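Local coordinates for putative aminopeptidase (Leishmania major, PDB 5NTH), which probably removes amino-terminal residues from peptides as a manganese-dependent leucyl aminopeptidase of the M17 family and here binds the inhibitor actinonin, at residues 18-23 and 171-176; 147-152 and 207-212; 230-235 and 354-359; 234-239 and 277-282. One frame throughout, in Å; residues are numbered along the deposited sequence.

In the fold
The four contacts run from the amino-terminal part of the chain into the catalytic domain. The segments of interactions 1 and 2 alternate along the sequence, and their centres lie about 24 Å apart. Interactions 3 and 4 follow later, start from the same helix 229-243 and have centres about 9 Å apart; they reach neighbouring strands, 349-361 and 275-282, of the eight-stranded catalytic sheet. Interaction 1 touches both through helix 12-26, whose Y21 packs on I235. Helix 203-221 of interaction 2 directly precedes helix 229-243, although interaction 2 touches none of the others. Helix 12-26 thus joins the loop 171-176 to the helix that covers the catalytic sheet, while interaction 2 stands apart.

Interaction 1 (18-23 and 171-176); sequences VSAYVQ and TKAYMK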
loop_
_atom_site.group_PDB
_atom_site.type_symbol
_atom_site.label_atom_id
_atom_site.label_comp_id
_atom_site.label_asym_id
_atom_site.label_seq_id
_atom_site.Cartn_x
_atom_site.Cartn_y
_atom_site.Cartn_z
ATOM N N VAL A 18 9.629 -13.240 38.012
ATOM C CA VAL A 18 8.853 -11.990 38.115
ATOM C C VAL A 18 8.983 -11.437 39.532
ATOM O O VAL A 18 9.073 -10.219 39.704
ATOM C CB VAL A 18 7.340 -12.076 37.695
ATOM C CG1 VAL A 18 7.133 -12.517 36.243
ATOM C CG2 VAL A 18 6.573 -13.004 38.588
ATOM N N SER A 19 9.025 -12.324 40.535
ATOM C CA SER A 19 9.190 -11.900 41.958
ATOM C C SER A 19 10.483 -11.111 42.184
ATOM O O SER A 19 10.501 -10.148 42.949
ATOM C CB SER A 19 9.098 -13.091 42.931
ATOM O OG SER A 19 7.743 -13.485 43.160
ATOM N N ALA A 20 11.532 -11.517 41.484
ATOM C CA ALA A 20 12.809 -10.803 41.470
ATOM C C ALA A 20 12.744 -9.507 40.688
ATOM O O ALA A 20 13.324 -8.511 41.119
ATOM C CB ALA A 20 13.915 -11.678 40.893
ATOM N N TYR A 21 12.083 -9.518 39.537
ATOM C CA TYR A 21 11.870 -8.287 38.766
ATOM C C TYR A 21 11.116 -7.251 39.600
ATOM O O TYR A 21 11.434 -6.055 39.564
ATOM C CB TYR A 21 11.095 -8.533 37.463
ATOM C CG TYR A 21 10.798 -7.253 36.753
ATOM C CD1 TYR A 21 11.755 -6.637 35.946
ATOM C CD2 TYR A 21 9.599 -6.598 36.973
ATOM C CE1 TYR A 21 11.501 -5.414 35.340
ATOM C CE2 TYR A 21 9.319 -5.375 36.366
ATOM C CZ TYR A 21 10.265 -4.796 35.543
ATOM O OH TYR A 21 9.963 -3.597 34.967
ATOM N N VAL A 22 10.120 -7.710 40.350
ATOM C CA VAL A 22 9.355 -6.817 41.215
ATOM C C VAL A 22 10.305 -6.156 42.197
ATOM O O VAL A 22 10.332 -4.933 42.297
ATOM C CB VAL A 22 8.240 -7.576 41.932
ATOM C CG1 VAL A 22 7.621 -6.746 43.044
ATOM C CG2 VAL A 22 7.161 -7.964 40.929
ATOM N N GLN A 23 11.129 -6.959 42.864
ATOM C CA GLN A 23 12.096 -6.427 43.838
ATOM C C GLN A 23 12.996 -5.346 43.288
ATOM O O GLN A 23 13.285 -4.360 43.983
ATOM C CB GLN A 23 12.972 -7.542 44.437
ATOM C CG GLN A 23 12.235 -8.445 45.397
ATOM C CD GLN A 23 11.276 -7.660 46.242
ATOM O OE1 GLN A 23 10.048 -7.770 46.084
ATOM N NE2 GLN A 23 11.823 -6.797 47.098
ATOM N N THR A 171 19.329 -13.693 34.558
ATOM C CA THR A 171 19.595 -14.386 35.825
ATOM C C THR A 171 19.777 -13.476 37.024
ATOM O O THR A 171 19.824 -13.960 38.140
ATOM C CB THR A 171 20.872 -15.275 35.768
ATOM O OG1 THR A 171 22.003 -14.503 35.390
ATOM C CG2 THR A 171 20.717 -16.396 34.766
ATOM N N LYS A 172 19.915 -12.181 36.778
ATOM C CA LYS A 172 20.004 -11.144 37.799
ATOM C C LYS A 172 18.859 -10.136 37.637
ATOM O O LYS A 172 19.052 -8.921 37.781
ATOM C CB LYS A 172 21.335 -10.408 37.648
ATOM C CG LYS A 172 22.577 -11.265 37.797
ATOM C CD LYS A 172 23.785 -10.486 37.312
ATOM C CE LYS A 172 25.107 -11.046 37.842
ATOM N NZ LYS A 172 26.032 -11.487 36.747
ATOM N N ALA A 173 17.675 -10.651 37.301
ATOM C CA ALA A 173 16.428 -9.863 37.273
ATOM C C ALA A 173 16.416 -8.727 36.269
ATOM O O ALA A 173 15.821 -7.699 36.501
ATOM C CB ALA A 173 16.109 -9.345 38.671
ATOM N N TYR A 174 17.079 -8.909 35.149
ATOM C CA TYR A 174 17.080 -7.888 34.115
ATOM C C TYR A 174 17.543 -6.509 34.646
ATOM O O TYR A 174 17.113 -5.478 34.160
ATOM C CB TYR A 174 15.671 -7.814 33.449
ATOM C CG TYR A 174 15.201 -9.143 32.880
ATOM C CD1 TYR A 174 14.622 -10.104 33.705
ATOM C CD2 TYR A 174 15.352 -9.455 31.520
ATOM C CE1 TYR A 174 14.192 -11.337 33.200
ATOM C CE2 TYR A 174 14.933 -10.687 31.005
ATOM C CZ TYR A 174 14.355 -11.631 31.854
ATOM O OH TYR A 174 13.945 -12.869 31.424
ATOM N N MET A 175 18.425 -6.494 35.634
ATOM C CA MET A 175 18.790 -5.267 36.308
ATOM C C MET A 175 20.286 -5.093 36.304
ATOM O O MET A 175 20.980 -5.877 36.917
ATOM C CB MET A 175 18.340 -5.339 37.750
ATOM C CG MET A 175 18.812 -4.187 38.614
ATOM S SD MET A 175 17.992 -2.672 38.102
ATOM C CE MET A 175 18.149 -1.712 39.623
ATOM N N LYS A 176 20.763 -4.033 35.669
ATOM C CA LYS A 176 22.168 -3.709 35.629
ATOM C C LYS A 176 22.385 -2.254 36.026
ATOM O O LYS A 176 21.784 -1.365 35.475
ATOM C CB LYS A 176 22.693 -3.935 34.235
ATOM C CG LYS A 176 24.200 -3.859 34.084
ATOM C CD LYS A 176 24.538 -4.101 32.620
ATOM C CE LYS A 176 25.800 -3.397 32.166
ATOM N NZ LYS A 176 26.958 -4.329 32.163
#
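The methyl groups of A20 and A173 meet where helix 12-26 receives a tight turn in the loop leading into strand 181-185. Both elements feed the same mixed sheet, because helix 12-26 is followed by strand 32-34, the neighbour of 181-185. The two CB atoms, of A20 and of A173, are 3.9 Å apart, and A173 CB also rests 3.8 Å from A20 O, so the alanine presses on helix backbone as much as on side chain. The same methyl lies 4.1 Å from Y21 N. With just 136 Å² buried, this is a small, largely apolar touch; the CA atoms of Y21 and A173 are 5.0 Å apart, and the touching side chains of A20 and A173 are both no more than methyls. A173 and Y174 both have backbone angles in the left-handed helical region, turning the chain sharply; a weak bond from M175 N back to K172 O spans the bend. Outward from this first shell, R218 of helix 203-221 ties the turn down, its NH2 bonded to A173 O and its NH1 to Y174 O, so one guanidinium group holds two successive carbonyls. Helix 12-26 adds T24, which packs on A173 and M175. The Y174 ring meets that of Y163 with their planes nearly parallel and also packs on V375 of a second subunit, placing the turn close to a subunit interface. On the helix side, Y21 has CG anti to its amide nitrogen (chi1 175°), and its hydroxyl is hydrogen-bonded to T222 OG1, while ring atom CD1 of Y21 lies obliquely 4.2 Å from A173 O.

Interaction 2 (147-152 and 207-212); sequences SETAVA and EAICTS
I209 reaches from helix 203-221 toward T149 and A152 on helix 148-156 in a buried helix-helix packing. The two short helical segments run roughly the same way, their axes 9.6 Å apart at a crossing angle of -34°. From the CB of I209 two branches leave. CG2, anti to the backbone N, faces the methyl of A152, 4.4 Å between I209 CG2 and A152 CB. The longer branch, through CG1, lies beside the backbone N and is carried on in an extended form (chi2 164°), which brings I209 CD1 to 4.0 Å from T149 CG2. The isoleucine and the threonine meet at a slant. T149 thus divides its side chain, giving its methyl to this apolar contact and its hydroxyl to a hydrogen bond with E533 OE2 on helix 528-536. That carboxy-terminal helix also supplies T529 and F532, which pack on I209. One residue further along, C210 turns its sulfur to the end of the segment 147-152, with SG 3.9 Å from A152 CB and 3.5 Å from A152 O. Strand 32-34 covers this flank, F34 packing on both A152 and C210, and strand 32-34 and helix 528-536 therefore both pack on the contact. Facing away from the contact, T211 has its OG1 hydrogen-bonded to S30 N and donating to E207 O at 3.1 Å. That carbonyl is gripped twice: T211 N comes to E207 O from the opposite face of its plane, at 2.8 Å.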
loop_
_atom_site.group_PDB
_atom_site.type_symbol
_atom_site.label_atom_id
_atom_site.label_comp_id
_atom_site.label_asym_id
_atom_site.label_seq_id
_atom_site.Cartn_x
_atom_site.Cartn_y
_atom_site.Cartn_z
ATOM N N SER A 147 18.846 25.746 37.691
ATOM C CA SER A 147 18.933 24.636 36.779
ATOM C C SER A 147 19.028 23.226 37.440
ATOM O O SER A 147 19.015 22.200 36.751
ATOM C CB SER A 147 20.084 24.904 35.816
ATOM O OG SER A 147 21.359 24.828 36.436
ATOM N N GLU A 148 19.017 23.149 38.764
ATOM C CA GLU A 148 19.192 21.864 39.454
ATOM C C GLU A 148 18.260 20.731 39.008
ATOM O O GLU A 148 18.720 19.605 38.812
ATOM C CB GLU A 148 19.105 22.015 40.970
ATOM C CG GLU A 148 20.231 22.844 41.589
ATOM C CD GLU A 148 19.935 24.337 41.670
ATOM O OE1 GLU A 148 18.751 24.749 41.866
ATOM O OE2 GLU A 148 20.902 25.115 41.527
ATOM N N THR A 149 16.970 20.997 38.846
ATOM C CA THR A 149 16.050 19.896 38.498
ATOM C C THR A 149 16.254 19.427 37.048
ATOM O O THR A 149 16.197 18.244 36.781
ATOM C CB THR A 149 14.573 20.222 38.782
ATOM O OG1 THR A 149 14.202 21.372 38.039
ATOM C CG2 THR A 149 14.356 20.509 40.255
ATOM N N ALA A 150 16.523 20.348 36.134
ATOM C CA ALA A 150 16.851 20.014 34.756
ATOM C C ALA A 150 18.148 19.203 34.639
ATOM O O ALA A 150 18.232 18.227 33.888
ATOM C CB ALA A 150 16.946 21.280 33.930
ATOM N N VAL A 151 19.156 19.596 35.394
ATOM C CA VAL A 151 20.358 18.806 35.514
ATOM C C VAL A 151 20.053 17.445 36.143
ATOM O O VAL A 151 20.466 16.428 35.610
ATOM C CB VAL A 151 21.449 19.538 36.331
ATOM C CG1 VAL A 151 22.713 18.682 36.463
ATOM C CG2 VAL A 151 21.820 20.843 35.654
ATOM N N ALA A 152 19.352 17.376 37.257
ATOM C CA ALA A 152 19.146 16.055 37.835
ATOM C C ALA A 152 18.462 15.119 36.815
ATOM O O ALA A 152 18.905 13.967 36.613
ATOM C CB ALA A 152 18.354 16.133 39.111
ATOM N N GLU A 207 17.885 13.508 44.348
ATOM C CA GLU A 207 17.969 12.048 44.386
ATOM C C GLU A 207 16.604 11.377 44.192
ATOM O O GLU A 207 16.478 10.351 43.495
ATOM C CB GLU A 207 18.631 11.595 45.688
ATOM C CG GLU A 207 20.139 11.834 45.678
ATOM C CD GLU A 207 20.787 11.928 47.062
ATOM O OE1 GLU A 207 20.271 12.607 47.973
ATOM O OE2 GLU A 207 21.856 11.324 47.237
ATOM N N ALA A 208 15.581 11.936 44.811
ATOM C CA ALA A 208 14.244 11.401 44.623
ATOM C C ALA A 208 13.790 11.526 43.159
ATOM O O ALA A 208 13.189 10.582 42.634
ATOM C CB ALA A 208 13.273 12.092 45.554
ATOM N N ILE A 209 14.102 12.665 42.515
ATOM C CA ILE A 209 13.874 12.849 41.061
ATOM C C ILE A 209 14.666 11.827 40.242
ATOM O O ILE A 209 14.097 11.122 39.407
ATOM C CB ILE A 209 14.179 14.288 40.610
ATOM C CG1 ILE A 209 13.045 15.206 41.040
ATOM C CG2 ILE A 209 14.272 14.405 39.115
ATOM C CD1 ILE A 209 13.417 16.686 40.999
ATOM N N CYS A 210 15.970 11.733 40.483
ATOM C CA CYS A 210 16.810 10.783 39.746
ATOM C C CYS A 210 16.249 9.380 39.865
ATOM O O CYS A 210 16.065 8.728 38.863
ATOM C CB CYS A 210 18.252 10.811 40.237
ATOM S SG CYS A 210 19.111 12.314 39.745
ATOM N N THR A 211 15.946 8.945 41.090
ATOM C CA THR A 211 15.359 7.621 41.326
ATOM C C THR A 211 14.053 7.437 40.561
ATOM O O THR A 211 13.848 6.384 39.945
ATOM C CB THR A 211 15.117 7.370 42.823
ATOM O OG1 THR A 211 16.366 7.250 43.503
ATOM C CG2 THR A 211 14.325 6.096 43.084
ATOM N N SER A 212 13.179 8.445 40.621
ATOM C CA SER A 212 11.915 8.386 39.914
ATOM C C SER A 212 12.055 8.424 38.391
ATOM O O SER A 212 11.320 7.731 37.707
ATOM C CB SER A 212 10.930 9.490 40.364
ATOM O OG SER A 212 10.104 9.045 41.438
#

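Interaction 3 (230-235 and 354-359); sequences VVYAEI and VTLCLA
The hydroxyl of Y232, whose ring packs on L358 and L356, is hydrogen-bonded to S325 OG of helix 323-341, so the tyrosine is held at its polar end while its carbon atoms fill the space between helix 229-243 and strand 349-361. The ring is carried inward by a side chain whose CG lies anti to the backbone N (chi1 -156°). Its principal partner is L358: the CD2 methyl of the leucine lies 3.7 Å from Y232 CD2, with Y232 CE2 slightly farther from it. The two side chains cross at about a right angle. On the other arm of the ring, Y232 CE1 approaches L356 CD1 more loosely, at 4.4 Å. L356 and L358 alternate with C357, so both leucines project from the strand face that the helix covers. L358 uses its two methyls differently, for CD1 turns to the next helical residue and ends 4.5 Å from A233 CB. Between the two segments the packing is apolar; 171 Å² is buried, and the touching residues are mostly shut off from solvent. The site is not far away: the side chain of L358 is about 8 Å from that of K298, a manganese ligand, and about 13 Å from a bound manganese ion. The axes of segments 230-235 and 354-359 run roughly antiparallel, at 151°, with a closest approach of 9.3 Å. Within the sheet, strand 275-282 flanks this one, its V277 packing on L358 and its H275 on A233, while helix 323-341 adjoins Y232 and L356, and helix 12-26 packs on V231 and I235 of the covering helix.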
loop_
_atom_site.group_PDB
_atom_site.type_symbol
_atom_site.label_atom_id
_atom_site.label_comp_id
_atom_site.label_asym_id
_atom_site.label_seq_id
_atom_site.Cartn_x
_atom_site.Cartn_y
_atom_site.Cartn_z
ATOM N N VAL A 230 -0.779 -7.212 35.927
ATOM C CA VAL A 230 -0.773 -7.785 37.280
ATOM C C VAL A 230 0.521 -7.442 38.001
ATOM O O VAL A 230 0.532 -7.237 39.213
ATOM C CB VAL A 230 -1.027 -9.305 37.258
ATOM C CG1 VAL A 230 -0.801 -9.936 38.620
ATOM C CG2 VAL A 230 -2.466 -9.564 36.839
ATOM N N VAL A 231 1.600 -7.373 37.244
ATOM C CA VAL A 231 2.894 -7.127 37.826
ATOM C C VAL A 231 2.970 -5.652 38.154
ATOM O O VAL A 231 3.272 -5.297 39.286
ATOM C CB VAL A 231 4.045 -7.541 36.887
ATOM C CG1 VAL A 231 5.393 -7.014 37.391
ATOM C CG2 VAL A 231 4.101 -9.056 36.780
ATOM N N TYR A 232 2.688 -4.814 37.152
ATOM C CA TYR A 232 2.593 -3.369 37.327
ATOM C C TYR A 232 1.735 -3.039 38.547
ATOM O O TYR A 232 2.075 -2.149 39.309
ATOM C CB TYR A 232 1.971 -2.735 36.099
ATOM C CG TYR A 232 2.291 -1.288 35.855
ATOM C CD1 TYR A 232 2.795 -0.452 36.857
ATOM C CD2 TYR A 232 2.065 -0.738 34.599
ATOM C CE1 TYR A 232 3.079 0.873 36.601
ATOM C CE2 TYR A 232 2.345 0.587 34.326
ATOM C CZ TYR A 232 2.847 1.401 35.322
ATOM O OH TYR A 232 3.129 2.745 35.041
ATOM N N ALA A 233 0.643 -3.769 38.755
ATOM C CA ALA A 233 -0.200 -3.552 39.954
ATOM C C ALA A 233 0.438 -3.980 41.286
ATOM O O ALA A 233 0.275 -3.323 42.320
ATOM C CB ALA A 233 -1.521 -4.271 39.799
ATOM N N GLU A 234 1.136 -5.099 41.273
ATOM C CA GLU A 234 1.832 -5.538 42.467
ATOM C C GLU A 234 2.906 -4.499 42.907
ATOM O O GLU A 234 3.156 -4.303 44.110
ATOM C CB GLU A 234 2.446 -6.897 42.194
ATOM C CG GLU A 234 2.902 -7.641 43.425
ATOM C CD GLU A 234 3.634 -8.902 43.040
ATOM O OE1 GLU A 234 3.007 -9.805 42.421
ATOM O OE2 GLU A 234 4.850 -8.958 43.320
ATOM N N ILE A 235 3.513 -3.844 41.915
ATOM C CA ILE A 235 4.551 -2.877 42.135
ATOM C C ILE A 235 3.921 -1.672 42.797
ATOM O O ILE A 235 4.392 -1.213 43.843
ATOM C CB ILE A 235 5.280 -2.481 40.827
ATOM C CG1 ILE A 235 6.270 -3.572 40.401
ATOM C CG2 ILE A 235 6.098 -1.210 41.003
ATOM C CD1 ILE A 235 6.895 -3.383 39.027
ATOM N N VAL A 354 -3.056 9.572 42.151
ATOM C CA VAL A 354 -2.585 9.130 40.823
ATOM C C VAL A 354 -3.367 7.909 40.422
ATOM O O VAL A 354 -3.474 6.976 41.208
ATOM C CB VAL A 354 -1.055 8.878 40.727
ATOM C CG1 VAL A 354 -0.549 7.881 41.773
ATOM C CG2 VAL A 354 -0.685 8.430 39.312
ATOM N N THR A 355 -3.921 7.944 39.208
ATOM C CA THR A 355 -4.743 6.860 38.693
ATOM C C THR A 355 -4.068 6.205 37.477
ATOM O O THR A 355 -3.812 6.836 36.458
ATOM C CB THR A 355 -6.159 7.356 38.359
ATOM O OG1 THR A 355 -6.805 7.772 39.567
ATOM C CG2 THR A 355 -6.996 6.246 37.730
ATOM N N LEU A 356 -3.789 4.926 37.605
ATOM C CA LEU A 356 -3.206 4.169 36.520
ATOM C C LEU A 356 -4.263 3.420 35.766
ATOM O O LEU A 356 -4.944 2.558 36.336
ATOM C CB LEU A 356 -2.189 3.191 37.065
ATOM C CG LEU A 356 -1.183 3.914 37.938
ATOM C CD1 LEU A 356 -0.253 2.899 38.580
ATOM C CD2 LEU A 356 -0.412 4.923 37.097
ATOM N N CYS A 357 -4.386 3.734 34.480
ATOM C CA CYS A 357 -5.361 3.040 33.646
ATOM C C CYS A 357 -4.724 1.853 32.967
ATOM O O CYS A 357 -4.218 1.997 31.869
ATOM C CB CYS A 357 -5.921 3.984 32.609
ATOM S SG CYS A 357 -6.586 5.491 33.327
ATOM N N LEU A 358 -4.776 0.686 33.607
ATOM C CA LEU A 358 -4.000 -0.485 33.176
ATOM C C LEU A 358 -4.778 -1.443 32.323
ATOM O O LEU A 358 -5.897 -1.772 32.688
ATOM C CB LEU A 358 -3.497 -1.272 34.378
ATOM C CG LEU A 358 -2.685 -0.447 35.357
ATOM C CD1 LEU A 358 -2.141 -1.351 36.437
ATOM C CD2 LEU A 358 -1.546 0.271 34.652
ATOM N N ALA A 359 -4.140 -1.916 31.240
ATOM C CA ALA A 359 -4.734 -2.854 30.283
ATOM C C ALA A 359 -3.762 -3.164 29.173
ATOM O O ALA A 359 -2.945 -2.313 28.839
ATOM C CB ALA A 359 -5.977 -2.251 29.657
#

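Interaction 4 (234-239 and 277-282); sequences EIAAAY and VTLRYR
A236 sets its methyl between V277 and L279, two residues on the same face of strand 275-282. A236 CB is 4.1 Å from V277 CG1, the branch that lies anti to the valine's backbone N (chi1 -176°), and 4.3 Å from L279 CD1. The other methyl of the leucine goes to the helix backbone instead, with L279 CD2 3.8 Å from A236 O. The small alanine therefore lets the leucine fork come up to the helix itself, CD1 touching the side chain and CD2 the carbonyl. L279 also meets V354 of the adjoining strand and F332 of helix 323-341. T278, between V277 and L279 in sequence, is hydrogen-bonded through OG1 to T355 OG1. One turn after A236, the end of the Y239 side chain leads away from the strand: its ring has I235 CG2 at its edge, and its hydroxyl is hydrogen-bonded to C25 O of helix 12-26. A helix laid on a largely hydrophobic face of a mixed sheet, close to the sheet's outermost strand 246-251, is the layered alpha/beta build of the M17 catalytic domain.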
loop_
_atom_site.group_PDB
_atom_site.type_symbol
_atom_site.label_atom_id
_atom_site.label_comp_id
_atom_site.label_asym_id
_atom_site.label_seq_id
_atom_site.Cartn_x
_atom_site.Cartn_y
_atom_site.Cartn_z
ATOM N N GLU A 234 1.136 -5.099 41.273
ATOM C CA GLU A 234 1.832 -5.538 42.467
ATOM C C GLU A 234 2.906 -4.499 42.907
ATOM O O GLU A 234 3.156 -4.303 44.110
ATOM C CB GLU A 234 2.446 -6.897 42.194
ATOM C CG GLU A 234 2.902 -7.641 43.425
ATOM C CD GLU A 234 3.634 -8.902 43.040
ATOM O OE1 GLU A 234 3.007 -9.805 42.421
ATOM O OE2 GLU A 234 4.850 -8.958 43.320
ATOM N N ILE A 235 3.513 -3.844 41.915
ATOM C CA ILE A 235 4.551 -2.877 42.135
ATOM C C ILE A 235 3.921 -1.672 42.797
ATOM O O ILE A 235 4.392 -1.213 43.843
ATOM C CB ILE A 235 5.280 -2.481 40.827
ATOM C CG1 ILE A 235 6.270 -3.572 40.401
ATOM C CG2 ILE A 235 6.098 -1.210 41.003
ATOM C CD1 ILE A 235 6.895 -3.383 39.027
ATOM N N ALA A 236 2.851 -1.181 42.187
ATOM C CA ALA A 236 2.092 -0.052 42.715
ATOM C C ALA A 236 1.656 -0.292 44.160
ATOM O O ALA A 236 1.793 0.602 44.993
ATOM C CB ALA A 236 0.889 0.254 41.835
ATOM N N ALA A 237 1.187 -1.501 44.467
ATOM C CA ALA A 237 0.894 -1.874 45.859
ATOM C C ALA A 237 2.110 -1.694 46.802
ATOM O O ALA A 237 2.011 -0.983 47.799
ATOM C CB ALA A 237 0.363 -3.294 45.936
ATOM N N ALA A 238 3.259 -2.284 46.473
ATOM C CA ALA A 238 4.453 -2.128 47.325
ATOM C C ALA A 238 4.807 -0.656 47.559
ATOM O O ALA A 238 5.146 -0.271 48.665
ATOM C CB ALA A 238 5.655 -2.889 46.746
ATOM N N TYR A 239 4.731 0.169 46.521
ATOM C CA TYR A 239 5.028 1.583 46.686
ATOM C C TYR A 239 3.962 2.221 47.585
ATOM O O TYR A 239 4.260 3.129 48.354
ATOM C CB TYR A 239 5.191 2.303 45.335
ATOM C CG TYR A 239 6.605 2.207 44.831
ATOM C CD1 TYR A 239 7.628 2.960 45.425
ATOM C CD2 TYR A 239 6.950 1.337 43.802
ATOM C CE1 TYR A 239 8.951 2.866 44.989
ATOM C CE2 TYR A 239 8.270 1.242 43.351
ATOM C CZ TYR A 239 9.266 2.002 43.959
ATOM O OH TYR A 239 10.571 1.901 43.531
ATOM N N VAL A 277 -6.014 1.524 39.025
ATOM C CA VAL A 277 -5.270 1.545 40.251
ATOM C C VAL A 277 -5.045 3.010 40.569
ATOM O O VAL A 277 -4.530 3.753 39.718
ATOM C CB VAL A 277 -3.917 0.850 40.097
ATOM C CG1 VAL A 277 -3.198 0.790 41.443
ATOM C CG2 VAL A 277 -4.091 -0.539 39.507
ATOM N N THR A 278 -5.440 3.412 41.781
ATOM C CA THR A 278 -5.277 4.774 42.224
ATOM C C THR A 278 -4.607 4.805 43.585
ATOM O O THR A 278 -5.042 4.124 44.517
ATOM C CB THR A 278 -6.597 5.515 42.328
ATOM O OG1 THR A 278 -7.157 5.682 41.023
ATOM C CG2 THR A 278 -6.368 6.904 42.971
ATOM N N LEU A 279 -3.549 5.612 43.676
ATOM C CA LEU A 279 -2.841 5.887 44.917
ATOM C C LEU A 279 -3.130 7.322 45.255
ATOM O O LEU A 279 -3.165 8.169 44.358
ATOM C CB LEU A 279 -1.330 5.712 44.744
ATOM C CG LEU A 279 -0.828 4.273 44.834
ATOM C CD1 LEU A 279 -1.343 3.436 43.680
ATOM C CD2 LEU A 279 0.692 4.215 44.896
ATOM N N ARG A 280 -3.325 7.600 46.541
ATOM C CA ARG A 280 -3.588 8.972 46.992
ATOM C C ARG A 280 -3.070 9.246 48.411
ATOM O O ARG A 280 -3.186 8.396 49.301
ATOM C CB ARG A 280 -5.077 9.268 46.914
ATOM C CG ARG A 280 -5.922 8.310 47.755
ATOM C CD ARG A 280 -7.323 8.839 48.027
ATOM N NE ARG A 280 -7.319 10.266 48.440
ATOM C CZ ARG A 280 -7.486 10.755 49.672
ATOM N NH1 ARG A 280 -7.685 9.960 50.719
ATOM N NH2 ARG A 280 -7.456 12.071 49.847
ATOM N N TYR A 281 -2.522 10.447 48.592
ATOM C CA TYR A 281 -2.002 10.932 49.873
ATOM C C TYR A 281 -2.701 12.224 50.230
ATOM O O TYR A 281 -2.800 13.118 49.370
ATOM C CB TYR A 281 -0.509 11.220 49.764
ATOM C CG TYR A 281 0.248 11.435 51.067
ATOM C CD1 TYR A 281 0.225 10.491 52.088
ATOM C CD2 TYR A 281 1.062 12.552 51.236
ATOM C CE1 TYR A 281 0.975 10.676 53.267
ATOM C CE2 TYR A 281 1.813 12.765 52.401
ATOM C CZ TYR A 281 1.770 11.827 53.431
ATOM O OH TYR A 281 2.519 12.037 54.589
ATOM N N ARG A 282 -3.217 12.285 51.470
ATOM C CA ARG A 282 -3.519 13.549 52.139
ATOM C C ARG A 282 -2.260 14.021 52.842
ATOM O O ARG A 282 -1.670 13.296 53.662
ATOM C CB ARG A 282 -4.651 13.448 53.164
ATOM C CG ARG A 282 -5.029 14.813 53.831
ATOM C CD ARG A 282 -6.293 14.751 54.704
ATOM N NE ARG A 282 -7.206 13.777 54.078
ATOM C CZ ARG A 282 -8.346 14.025 53.415
ATOM N NH1 ARG A 282 -8.989 12.985 52.863
ATOM N NH2 ARG A 282 -8.871 15.258 53.315
#